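Local coordinates for protein halogenase PltM (Pseudomonas fluorescens, PDB 6BZN) that halogenates phenolic substrates as a flavin-dependent enzyme, with unusual versatility towards both its substrates and its halides, which include chloride, bromide and iodide, at residues D124-K132 with I514-V522; I106-H115 with I242-F253. All coordinates share one frame; numbering follows the deposited sequence.

Contact 1 of 2, residues D124-K132 with I514-V522; sequences DHLVAPPLK and ISNRFILKV
With CG turned anti to its own carbonyl carbon (chi1 -67°) and the chain bent at chi3, R517 lays its guanidinium against the backbone of D124 and L126. L126 O meets the edge of that group, near its plane, and accepts from NH1 of R517 over 2.9 Å with an N-H...O angle of 160°. D124 O instead lies 3.1 Å above the plane of the R517 guanidinium, over its centre, a position that the N-H bonds do not address. The D124 carboxylate, whose OD1 is paired chiefly with R237, adds only a long salt bridge to R517 NH2, 3.8 Å from OD1. A leucine at R517 would probably leave L126 O without its NH1 donor and cost the D124 carboxylate one of its positively charged neighbours. The case illustrates how a C-terminal tail can run along the edge of a sheet without becoming a strand of it: 126-131 is an outermost strand of the mixed sheet, hydrogen-bonded to 109-114, and the irregular tail travels in nearly the same direction, 17° off. A backbone bond from A128 N to R517 O, 3.2 Å, joins the two, and helix 410-441 packs on V127 and I519. F518 brings its ring edge to A128 O, with CD1 3.4 Å from that oxygen, and the F518 side chain also touches P241. Further along, CD2 of L520 rests on CG of P130 at 3.7 Å. One water donates to both P130 O (2.8 Å) and I519 O, bridging the two segments where P129 and P130 have no N-H to offer; a second links P130 O more weakly to K521 N. The aliphatic part of K521 passes close to the same carbonyl, and K132 reaches across with NZ to CG2 of V522, 3.5 Å away.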
# COMPACT_ATOMS: atom_id res chain seq x y z
N ASP A 124 -4.14 8.46 -26.32
CA ASP A 124 -4.16 7.02 -26.60
C ASP A 124 -3.07 6.22 -25.89
O ASP A 124 -3.07 5.00 -25.95
CB ASP A 124 -4.10 6.77 -28.10
CG ASP A 124 -5.25 7.45 -28.82
OD1 ASP A 124 -6.41 7.29 -28.37
OD2 ASP A 124 -4.99 8.18 -29.80
N HIS A 125 -2.16 6.90 -25.20
CA HIS A 125 -1.13 6.23 -24.38
C HIS A 125 -1.62 6.10 -22.95
O HIS A 125 -0.94 6.56 -22.02
CB HIS A 125 0.20 6.99 -24.47
CG HIS A 125 0.81 6.97 -25.83
ND1 HIS A 125 1.78 7.86 -26.22
CD2 HIS A 125 0.58 6.16 -26.89
CE1 HIS A 125 2.14 7.60 -27.47
NE2 HIS A 125 1.43 6.56 -27.89
N LEU A 126 -2.78 5.45 -22.80
CA LEU A 126 -3.48 5.23 -21.53
C LEU A 126 -3.87 3.76 -21.36
O LEU A 126 -4.26 3.10 -22.33
CB LEU A 126 -4.80 6.03 -21.50
CG LEU A 126 -4.83 7.45 -20.95
CD1 LEU A 126 -3.77 8.30 -21.60
CD2 LEU A 126 -6.23 8.03 -21.17
N VAL A 127 -3.79 3.26 -20.14
CA VAL A 127 -4.46 2.02 -19.76
C VAL A 127 -5.19 2.28 -18.45
O VAL A 127 -4.71 3.04 -17.60
CB VAL A 127 -3.52 0.78 -19.63
CG1 VAL A 127 -2.93 0.40 -20.97
CG2 VAL A 127 -2.40 1.01 -18.61
N ALA A 128 -6.36 1.67 -18.29
CA ALA A 128 -7.14 1.83 -17.07
C ALA A 128 -8.10 0.65 -16.92
O ALA A 128 -9.18 0.68 -17.48
CB ALA A 128 -7.90 3.15 -17.08
N PRO A 129 -7.69 -0.39 -16.19
CA PRO A 129 -8.61 -1.50 -15.98
C PRO A 129 -9.59 -1.18 -14.86
O PRO A 129 -9.15 -0.98 -13.74
CB PRO A 129 -7.70 -2.67 -15.61
CG PRO A 129 -6.42 -2.05 -15.12
CD PRO A 129 -6.35 -0.65 -15.64
N PRO A 130 -10.90 -1.09 -15.15
CA PRO A 130 -11.81 -0.64 -14.10
C PRO A 130 -12.19 -1.69 -13.06
O PRO A 130 -12.13 -2.90 -13.33
CB PRO A 130 -13.05 -0.18 -14.88
CG PRO A 130 -12.98 -0.83 -16.20
CD PRO A 130 -11.59 -1.31 -16.44
N LEU A 131 -12.57 -1.21 -11.89
CA LEU A 131 -13.14 -2.05 -10.84
C LEU A 131 -14.63 -2.24 -11.11
O LEU A 131 -15.24 -1.47 -11.86
CB LEU A 131 -12.98 -1.37 -9.48
CG LEU A 131 -11.55 -0.96 -9.08
CD1 LEU A 131 -11.59 -0.04 -7.87
CD2 LEU A 131 -10.69 -2.19 -8.82
N LYS A 132 -15.22 -3.24 -10.49
CA LYS A 132 -16.68 -3.40 -10.49
C LYS A 132 -17.30 -2.56 -9.37
O LYS A 132 -18.28 -1.84 -9.61
CB LYS A 132 -17.08 -4.87 -10.34
CG LYS A 132 -18.33 -5.26 -11.12
CD LYS A 132 -18.05 -5.44 -12.61
CE LYS A 132 -19.24 -6.06 -13.34
NZ LYS A 132 -18.90 -6.48 -14.72
N ILE A 514 -3.62 -7.06 -26.49
CA ILE A 514 -2.87 -5.83 -26.21
C ILE A 514 -3.57 -4.57 -26.75
O ILE A 514 -3.40 -3.48 -26.20
CB ILE A 514 -1.41 -5.93 -26.75
CG1 ILE A 514 -0.70 -7.17 -26.19
CG2 ILE A 514 -0.59 -4.69 -26.41
CD1 ILE A 514 -0.78 -7.34 -24.68
N SER A 515 -4.37 -4.72 -27.81
CA SER A 515 -5.09 -3.58 -28.38
C SER A 515 -6.23 -3.08 -27.49
O SER A 515 -6.67 -1.94 -27.63
CB SER A 515 -5.61 -3.94 -29.78
OG SER A 515 -6.58 -4.96 -29.69
N ASN A 516 -6.73 -3.93 -26.60
CA ASN A 516 -7.68 -3.52 -25.59
C ASN A 516 -6.96 -2.95 -24.36
O ASN A 516 -6.48 -3.70 -23.51
CB ASN A 516 -8.58 -4.69 -25.17
CG ASN A 516 -9.57 -4.31 -24.08
OD1 ASN A 516 -9.87 -3.12 -23.87
ND2 ASN A 516 -10.06 -5.30 -23.36
N ARG A 517 -6.94 -1.63 -24.25
CA ARG A 517 -6.24 -0.93 -23.17
C ARG A 517 -7.04 -0.72 -21.88
O ARG A 517 -6.53 -0.16 -20.91
CB ARG A 517 -5.75 0.41 -23.70
CG ARG A 517 -4.68 0.19 -24.74
CD ARG A 517 -4.11 1.46 -25.35
NE ARG A 517 -5.01 2.17 -26.25
CZ ARG A 517 -5.75 3.24 -25.95
NH1 ARG A 517 -5.79 3.74 -24.71
NH2 ARG A 517 -6.50 3.83 -26.89
N PHE A 518 -8.29 -1.17 -21.88
CA PHE A 518 -9.20 -1.03 -20.75
C PHE A 518 -9.80 -2.39 -20.49
O PHE A 518 -10.93 -2.68 -20.90
CB PHE A 518 -10.29 0.00 -21.08
CG PHE A 518 -9.74 1.33 -21.49
CD1 PHE A 518 -9.14 2.16 -20.56
CD2 PHE A 518 -9.79 1.74 -22.81
CE1 PHE A 518 -8.61 3.37 -20.93
CE2 PHE A 518 -9.26 2.97 -23.19
CZ PHE A 518 -8.67 3.78 -22.25
N ILE A 519 -9.03 -3.22 -19.80
CA ILE A 519 -9.41 -4.60 -19.54
C ILE A 519 -10.56 -4.66 -18.54
O ILE A 519 -10.42 -4.19 -17.41
CB ILE A 519 -8.21 -5.40 -19.01
CG1 ILE A 519 -7.14 -5.50 -20.10
CG2 ILE A 519 -8.62 -6.79 -18.53
CD1 ILE A 519 -5.76 -5.84 -19.58
N LEU A 520 -11.68 -5.26 -18.94
CA LEU A 520 -12.90 -5.30 -18.10
C LEU A 520 -12.98 -6.58 -17.30
O LEU A 520 -12.45 -7.62 -17.70
CB LEU A 520 -14.16 -5.16 -18.97
CG LEU A 520 -14.22 -3.97 -19.93
CD1 LEU A 520 -15.53 -4.01 -20.72
CD2 LEU A 520 -14.09 -2.64 -19.20
N LYS A 521 -13.65 -6.50 -16.15
CA LYS A 521 -13.93 -7.68 -15.35
C LYS A 521 -14.96 -8.59 -16.01
O LYS A 521 -15.67 -8.18 -16.93
CB LYS A 521 -14.47 -7.31 -13.96
CG LYS A 521 -13.45 -7.38 -12.84
CD LYS A 521 -12.63 -6.12 -12.73
CE LYS A 521 -12.00 -5.98 -11.35
NZ LYS A 521 -10.81 -6.87 -11.19
N VAL A 522 -15.00 -9.82 -15.47
CA VAL A 522 -15.95 -10.90 -15.74
C VAL A 522 -15.49 -11.71 -16.94
O VAL A 522 -14.78 -12.70 -16.75
CB VAL A 522 -17.44 -10.46 -15.84
CG1 VAL A 522 -18.35 -11.65 -16.14
CG2 VAL A 522 -17.88 -9.85 -14.52
O HOH W 1 -10.60 -4.68 -14.79
O HOH W 2 -14.64 -4.09 -15.02

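Contact 2 of 2, residues I106-H115 with I242-F253; sequences IKLGFSFAWH and IELFKSTLHHIF
H250 and F112 overlap in an offset stack, centroids 4.3 Å apart and planes at 23°, above the parallel pair of strands 109-114 and 248-253 in the mixed sheet, whose backbone bonds include S111 N to T248 O and A113 N to H250 O. The H250 imidazole also turns its edge to F110, placing CE1 over one face of that ring, 3.8 Å from F110 CG, completing an aromatic cluster. What fixes the imidazole is S111 O, which takes two bonds from H250, from N at 2.8 Å and from ND1 at 2.9 Å, reaching the oxygen from opposite faces of its carbonyl plane. Outward from the cluster, T248, its OG1 bonded to H137, comes close to A65, and F110 to S351, both FAD-binding residues of this protein. On the other face, S111 OG, held between its backbone N and carbonyl carbon (chi1 61°), donates to S247 OG, which donates to L244 O, tying the strand to the loop before 248-253. Near the far end two imidazoles meet: H308 engages H251 NE2, S121 OG pairs with H115 ND1, and H251 ND1 lies 3.0 Å from H115 NE2 in a hydrogen bond that either could donate.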
# COMPACT_ATOMS: atom_id res chain seq x y z
N ILE A 106 -13.11 8.95 -4.21
CA ILE A 106 -13.51 7.69 -4.84
C ILE A 106 -12.50 7.25 -5.88
O ILE A 106 -11.81 8.08 -6.48
CB ILE A 106 -14.92 7.83 -5.45
CG1 ILE A 106 -15.55 6.48 -5.70
CG2 ILE A 106 -14.92 8.67 -6.71
CD1 ILE A 106 -17.05 6.56 -5.93
N LYS A 107 -12.39 5.94 -6.09
CA LYS A 107 -11.66 5.43 -7.24
C LYS A 107 -12.36 4.24 -7.86
O LYS A 107 -12.82 3.32 -7.17
CB LYS A 107 -10.20 5.09 -6.91
CG LYS A 107 -10.03 4.14 -5.74
CD LYS A 107 -8.60 3.60 -5.62
CE LYS A 107 -8.18 2.64 -6.73
NZ LYS A 107 -8.19 1.20 -6.35
N LEU A 108 -12.43 4.28 -9.18
CA LEU A 108 -13.04 3.21 -9.96
C LEU A 108 -11.99 2.36 -10.64
O LEU A 108 -12.33 1.45 -11.41
CB LEU A 108 -13.99 3.81 -10.98
CG LEU A 108 -15.09 4.68 -10.37
CD1 LEU A 108 -15.92 5.35 -11.46
CD2 LEU A 108 -15.97 3.87 -9.44
N GLY A 109 -10.71 2.63 -10.34
CA GLY A 109 -9.60 1.86 -10.86
C GLY A 109 -8.29 2.63 -10.80
O GLY A 109 -8.25 3.77 -10.32
N PHE A 110 -7.23 1.98 -11.26
CA PHE A 110 -5.93 2.62 -11.48
C PHE A 110 -5.86 3.00 -12.95
O PHE A 110 -6.22 2.20 -13.81
CB PHE A 110 -4.77 1.65 -11.17
CG PHE A 110 -4.44 1.46 -9.69
CD1 PHE A 110 -5.00 2.24 -8.67
CD2 PHE A 110 -3.48 0.52 -9.32
CE1 PHE A 110 -4.63 2.05 -7.33
CE2 PHE A 110 -3.13 0.31 -7.98
CZ PHE A 110 -3.70 1.09 -6.99
N SER A 111 -5.42 4.22 -13.25
CA SER A 111 -5.20 4.64 -14.63
C SER A 111 -3.75 5.09 -14.79
O SER A 111 -3.13 5.60 -13.84
CB SER A 111 -6.16 5.75 -15.03
OG SER A 111 -5.98 6.90 -14.23
N PHE A 112 -3.23 4.89 -15.99
CA PHE A 112 -1.84 5.18 -16.30
C PHE A 112 -1.78 5.93 -17.61
O PHE A 112 -2.32 5.45 -18.60
CB PHE A 112 -1.02 3.88 -16.41
CG PHE A 112 -1.06 3.05 -15.15
CD1 PHE A 112 -2.09 2.15 -14.93
CD2 PHE A 112 -0.08 3.20 -14.18
CE1 PHE A 112 -2.14 1.40 -13.77
CE2 PHE A 112 -0.13 2.45 -13.01
CZ PHE A 112 -1.15 1.55 -12.80
N ALA A 113 -1.16 7.11 -17.63
CA ALA A 113 -0.96 7.90 -18.84
C ALA A 113 0.53 8.13 -19.01
O ALA A 113 1.20 8.58 -18.07
CB ALA A 113 -1.69 9.22 -18.74
N TRP A 114 1.05 7.80 -20.19
CA TRP A 114 2.49 7.80 -20.45
C TRP A 114 2.89 9.07 -21.20
O TRP A 114 2.11 9.62 -22.01
CB TRP A 114 2.88 6.55 -21.24
CG TRP A 114 4.34 6.42 -21.57
CD1 TRP A 114 5.32 5.84 -20.80
CD2 TRP A 114 4.99 6.88 -22.75
NE1 TRP A 114 6.53 5.92 -21.44
CE2 TRP A 114 6.36 6.54 -22.65
CE3 TRP A 114 4.54 7.53 -23.91
CZ2 TRP A 114 7.28 6.83 -23.65
CZ3 TRP A 114 5.46 7.82 -24.91
CH2 TRP A 114 6.82 7.48 -24.77
N HIS A 115 4.09 9.55 -20.92
CA HIS A 115 4.63 10.79 -21.49
C HIS A 115 6.09 10.64 -21.79
O HIS A 115 6.75 9.74 -21.25
CB HIS A 115 4.49 11.94 -20.51
CG HIS A 115 3.13 12.06 -19.95
ND1 HIS A 115 2.14 12.81 -20.54
CD2 HIS A 115 2.57 11.46 -18.87
CE1 HIS A 115 1.03 12.70 -19.83
NE2 HIS A 115 1.26 11.88 -18.83
N ILE A 242 -14.04 4.60 -17.46
CA ILE A 242 -14.16 5.36 -16.21
C ILE A 242 -13.51 6.72 -16.38
O ILE A 242 -12.53 6.85 -17.13
CB ILE A 242 -13.52 4.62 -15.01
CG1 ILE A 242 -12.03 4.31 -15.27
CG2 ILE A 242 -14.29 3.34 -14.73
CD1 ILE A 242 -11.28 3.76 -14.07
N GLU A 243 -14.04 7.73 -15.69
CA GLU A 243 -13.38 9.02 -15.62
C GLU A 243 -12.05 8.83 -14.91
O GLU A 243 -12.01 8.24 -13.82
CB GLU A 243 -14.18 10.04 -14.81
CG GLU A 243 -15.52 10.47 -15.39
CD GLU A 243 -16.34 11.25 -14.39
OE1 GLU A 243 -15.79 12.12 -13.67
OE2 GLU A 243 -17.55 10.98 -14.29
N LEU A 244 -10.97 9.34 -15.49
CA LEU A 244 -9.67 9.26 -14.84
C LEU A 244 -9.65 10.11 -13.55
O LEU A 244 -8.93 9.78 -12.61
CB LEU A 244 -8.52 9.66 -15.75
CG LEU A 244 -8.32 9.03 -17.14
CD1 LEU A 244 -6.83 8.85 -17.42
CD2 LEU A 244 -9.04 7.72 -17.36
N PHE A 245 -10.49 11.15 -13.52
CA PHE A 245 -10.76 11.93 -12.31
C PHE A 245 -11.22 11.05 -11.14
O PHE A 245 -10.84 11.30 -9.99
CB PHE A 245 -11.84 12.99 -12.62
CG PHE A 245 -12.13 13.95 -11.50
CD1 PHE A 245 -11.10 14.62 -10.83
CD2 PHE A 245 -13.45 14.24 -11.14
CE1 PHE A 245 -11.38 15.52 -9.80
CE2 PHE A 245 -13.74 15.15 -10.11
CZ PHE A 245 -12.69 15.79 -9.46
N LYS A 246 -12.02 10.04 -11.45
CA LYS A 246 -12.50 9.05 -10.49
C LYS A 246 -11.62 7.79 -10.50
O LYS A 246 -12.12 6.67 -10.49
CB LYS A 246 -13.97 8.69 -10.79
CG LYS A 246 -14.94 9.86 -10.71
CD LYS A 246 -16.37 9.36 -10.84
CE LYS A 246 -17.40 10.50 -10.89
NZ LYS A 246 -17.59 11.16 -9.57
N SER A 247 -10.31 8.00 -10.49
CA SER A 247 -9.34 6.93 -10.48
C SER A 247 -8.07 7.41 -9.78
O SER A 247 -7.86 8.61 -9.61
CB SER A 247 -8.99 6.51 -11.91
OG SER A 247 -8.05 7.39 -12.50
N THR A 248 -7.24 6.46 -9.38
CA THR A 248 -5.87 6.77 -9.01
C THR A 248 -5.07 6.90 -10.30
O THR A 248 -4.77 5.90 -10.95
CB THR A 248 -5.28 5.65 -8.16
OG1 THR A 248 -6.19 5.36 -7.09
CG2 THR A 248 -3.90 6.02 -7.62
N LEU A 249 -4.72 8.12 -10.65
CA LEU A 249 -4.10 8.43 -11.92
C LEU A 249 -2.59 8.48 -11.74
O LEU A 249 -2.09 9.20 -10.85
CB LEU A 249 -4.65 9.74 -12.45
CG LEU A 249 -3.96 10.47 -13.59
CD1 LEU A 249 -3.81 9.58 -14.81
CD2 LEU A 249 -4.76 11.72 -13.92
N HIS A 250 -1.89 7.73 -12.59
CA HIS A 250 -0.44 7.63 -12.58
C HIS A 250 0.06 8.19 -13.90
O HIS A 250 -0.20 7.61 -14.96
CB HIS A 250 -0.01 6.15 -12.52
CG HIS A 250 -0.56 5.39 -11.35
ND1 HIS A 250 -1.89 5.04 -11.24
CD2 HIS A 250 0.06 4.84 -10.28
CE1 HIS A 250 -2.07 4.35 -10.12
NE2 HIS A 250 -0.90 4.22 -9.52
N HIS A 251 0.75 9.33 -13.86
CA HIS A 251 1.43 9.86 -15.03
C HIS A 251 2.83 9.30 -15.00
O HIS A 251 3.58 9.57 -14.05
CB HIS A 251 1.50 11.37 -14.97
CG HIS A 251 0.19 12.03 -15.22
ND1 HIS A 251 -0.47 11.93 -16.43
CD2 HIS A 251 -0.59 12.80 -14.43
CE1 HIS A 251 -1.60 12.61 -16.37
NE2 HIS A 251 -1.68 13.15 -15.17
N ILE A 252 3.18 8.50 -16.00
CA ILE A 252 4.43 7.75 -16.00
C ILE A 252 5.33 8.24 -17.13
O ILE A 252 4.86 8.70 -18.18
CB ILE A 252 4.20 6.22 -16.05
CG1 ILE A 252 3.39 5.81 -17.30
CG2 ILE A 252 3.45 5.77 -14.80
CD1 ILE A 252 3.36 4.32 -17.58
N PHE A 253 6.64 8.18 -16.89
CA PHE A 253 7.62 8.63 -17.86
C PHE A 253 8.93 7.95 -17.50
O PHE A 253 9.02 7.31 -16.45
CB PHE A 253 7.73 10.17 -17.84
CG PHE A 253 7.69 10.75 -16.46
CD1 PHE A 253 8.85 10.86 -15.72
CD2 PHE A 253 6.48 11.16 -15.90
CE1 PHE A 253 8.81 11.38 -14.43
CE2 PHE A 253 6.44 11.66 -14.61
CZ PHE A 253 7.60 11.76 -13.88

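From the N terminus, 106-115 comes first and 124-132 soon after, its strand antiparallel to 109-114. Contact 2 then closes a loop of 126 residues when 242-253 returns to the other side of 109-114. Contact 1 closes a far longer one, 381 residues, as the C-terminal tail comes back to the outer edge of 126-131. Their segments alternate along the sequence, so the two closures cross. The two contacts meet through neighbouring strands 126-131 and 109-114: probable hydrogen bonds run from F112 N to V127 O and, at the corner before 109-114, from L131 N to L108 O, so the C-terminal tail, the edge strand, 109-114 and 248-253 lie side by side in that order.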